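Local coordinates for protein endo-alpha-(1->5)-L-arabinanase (Bacillus licheniformis, PDB 6B7K) that probably cleaves internal alpha-1,5-arabinofuranosidic linkages in arabinan, as a calcium-containing glycoside hydrolase of family 43, at residues A[222-227]-A[296-301]. Residues are numbered along the deposited sequence; the frame is centred on the assembly and turned at random.
Sequences IAYGRS and QGWPTY
Two neighbouring blades of the five-bladed beta-propeller of family 43 meet where strand 222-227 faces 296-301, the end of the chain, and the contact illustrates how an arginine can be held by an aromatic plane and a backbone carbonyl at once. The two run roughly antiparallel, 160° apart, yet their single hydrogen bond comes from a side chain, not from strand pairing. Q296 supplies its carbonyl: R226 NH2 reaches Q296 O at 2.6 Å, nearly in the guanidinium plane but bent at the hydrogen (132°) and above the carbonyl plane. G297, with positive phi, carries the chain round to W298, whose backbone N is tied to D294. The W298 indole is the centre of the contact. R226, its chain bent at chi3 (53°), lays its guanidinium nearly flat on one indole face, an off-centre cation-pi stack with CZ of R226 3.9 Å from the centroid of the W298 six-membered ring. The R226 methylenes follow the same ring, CG lying 3.4 Å from W298 CH2. Y224 meets the indole rim to rim, Y224 CE2 being 3.4 Å from W298 CE3. An alanine in place of W298 would remove the stacking face and would probably leave the R226 guanidinium less firmly oriented and the Y224 rim less well packed. P299 CD lies 3.5 Å from Y224 CD2, the two side chains meeting tip to tip, while the proline's other neighbours include F206, L291 and W293. Beyond it, Y301 only grazes I222 through its hydroxyl. With Y202 offering R226 a second cation-pi partner, the arginine's charge is probably stabilised by aromatic faces and one carbonyl, so that the arginine links the two blades without a salt bridge between these segments.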
loop_
_atom_site.group_PDB
_atom_site.type_symbol
_atom_site.label_atom_id
_atom_site.label_comp_id
_atom_site.label_asym_id
_atom_site.label_seq_id
_atom_site.Cartn_x
_atom_site.Cartn_y
_atom_site.Cartn_z
ATOM N N ILE A 222 11.004 -4.262 -4.578
ATOM C CA ILE A 222 10.232 -3.072 -4.914
ATOM C C ILE A 222 10.581 -2.685 -6.343
ATOM O O ILE A 222 11.751 -2.419 -6.649
ATOM C CB ILE A 222 10.514 -1.910 -3.949
ATOM C CG1 ILE A 222 10.045 -2.263 -2.536
ATOM C CG2 ILE A 222 9.843 -0.636 -4.439
ATOM C CD1 ILE A 222 10.385 -1.213 -1.506
ATOM N N ALA A 223 9.573 -2.660 -7.213
ATOM C CA ALA A 223 9.756 -2.351 -8.624
ATOM C C ALA A 223 8.777 -1.264 -9.040
ATOM O O ALA A 223 7.682 -1.147 -8.480
ATOM C CB ALA A 223 9.559 -3.593 -9.501
ATOM N N TYR A 224 9.172 -0.478 -10.038
ATOM C CA TYR A 224 8.409 0.690 -10.455
ATOM C C TYR A 224 8.285 0.736 -11.971
ATOM O O TYR A 224 9.012 0.056 -12.700
ATOM C CB TYR A 224 9.049 1.990 -9.938
ATOM C CG TYR A 224 10.513 2.141 -10.283
ATOM C CD1 TYR A 224 11.495 1.566 -9.489
ATOM C CD2 TYR A 224 10.914 2.862 -11.399
ATOM C CE1 TYR A 224 12.834 1.699 -9.797
ATOM C CE2 TYR A 224 12.254 3.005 -11.713
ATOM C CZ TYR A 224 13.209 2.418 -10.908
ATOM O OH TYR A 224 14.543 2.551 -11.212
ATOM N N GLY A 225 7.346 1.558 -12.437
ATOM C CA GLY A 225 7.129 1.754 -13.858
ATOM C C GLY A 225 6.423 3.065 -14.108
ATOM O O GLY A 225 5.809 3.642 -13.204
ATOM N N ARG A 226 6.508 3.535 -15.351
ATOM C CA ARG A 226 5.952 4.824 -15.733
ATOM C C ARG A 226 4.942 4.662 -16.859
ATOM O O ARG A 226 5.008 3.713 -17.645
ATOM C CB ARG A 226 7.042 5.802 -16.191
ATOM C CG ARG A 226 7.565 5.506 -17.588
ATOM C CD ARG A 226 8.257 6.703 -18.213
ATOM N NE ARG A 226 9.292 7.265 -17.353
ATOM C CZ ARG A 226 10.200 8.144 -17.765
ATOM N NH1 ARG A 226 10.201 8.553 -19.027
ATOM N NH2 ARG A 226 11.111 8.608 -16.919
ATOM N N SER A 227 4.014 5.614 -16.937
ATOM C CA SER A 227 3.057 5.681 -18.031
ATOM C C SER A 227 2.552 7.110 -18.140
ATOM O O SER A 227 2.301 7.763 -17.123
ATOM C CB SER A 227 1.881 4.720 -17.821
ATOM O OG SER A 227 0.821 5.014 -18.716
ATOM N N GLN A 296 16.191 11.434 -15.810
ATOM C CA GLN A 296 15.061 11.027 -16.632
ATOM C C GLN A 296 13.755 10.981 -15.852
ATOM O O GLN A 296 12.749 10.498 -16.381
ATOM C CB GLN A 296 15.326 9.662 -17.274
ATOM C CG GLN A 296 16.354 9.674 -18.390
ATOM C CD GLN A 296 17.767 9.846 -17.877
ATOM O OE1 GLN A 296 18.082 9.465 -16.748
ATOM N NE2 GLN A 296 18.626 10.435 -18.698
ATOM N N GLY A 297 13.747 11.462 -14.613
ATOM C CA GLY A 297 12.544 11.457 -13.808
ATOM C C GLY A 297 12.213 10.141 -13.143
ATOM O O GLY A 297 11.128 10.017 -12.564
ATOM N N TRP A 298 13.107 9.153 -13.204
ATOM C CA TRP A 298 12.842 7.871 -12.567
ATOM C C TRP A 298 13.136 7.940 -11.069
ATOM O O TRP A 298 14.037 8.663 -10.638
ATOM C CB TRP A 298 13.687 6.775 -13.204
ATOM C CG TRP A 298 13.334 6.498 -14.631
ATOM C CD1 TRP A 298 13.937 7.015 -15.738
ATOM C CD2 TRP A 298 12.294 5.634 -15.106
ATOM N NE1 TRP A 298 13.339 6.528 -16.874
ATOM C CE2 TRP A 298 12.328 5.677 -16.513
ATOM C CE3 TRP A 298 11.339 4.827 -14.479
ATOM C CZ2 TRP A 298 11.445 4.943 -17.303
ATOM C CZ3 TRP A 298 10.462 4.101 -15.266
ATOM C CH2 TRP A 298 10.522 4.163 -16.661
ATOM N N PRO A 299 12.394 7.189 -10.258
ATOM C CA PRO A 299 12.602 7.245 -8.803
ATOM C C PRO A 299 13.892 6.543 -8.404
ATOM O O PRO A 299 14.156 5.414 -8.823
ATOM C CB PRO A 299 11.372 6.523 -8.233
ATOM C CG PRO A 299 10.433 6.329 -9.396
ATOM C CD PRO A 299 11.279 6.301 -10.621
ATOM N N THR A 300 14.701 7.226 -7.594
ATOM C CA THR A 300 15.909 6.653 -7.017
ATOM C C THR A 300 16.016 7.096 -5.565
ATOM O O THR A 300 15.345 8.033 -5.126
ATOM C CB THR A 300 17.177 7.067 -7.782
ATOM O OG1 THR A 300 17.363 8.484 -7.676
ATOM C CG2 THR A 300 17.091 6.678 -9.254
ATOM N N TYR A 301 16.882 6.415 -4.821
ATOM C CA TYR A 301 17.120 6.745 -3.419
ATOM C C TYR A 301 18.107 7.899 -3.278
ATOM O O TYR A 301 19.023 8.048 -4.087
ATOM C CB TYR A 301 17.637 5.521 -2.662
ATOM C CG TYR A 301 16.558 4.552 -2.232
ATOM C CD1 TYR A 301 15.331 5.008 -1.772
ATOM C CD2 TYR A 301 16.770 3.178 -2.281
ATOM C CE1 TYR A 301 14.346 4.127 -1.372
ATOM C CE2 TYR A 301 15.789 2.290 -1.885
ATOM C CZ TYR A 301 14.578 2.771 -1.432
ATOM O OH TYR A 301 13.600 1.889 -1.037
#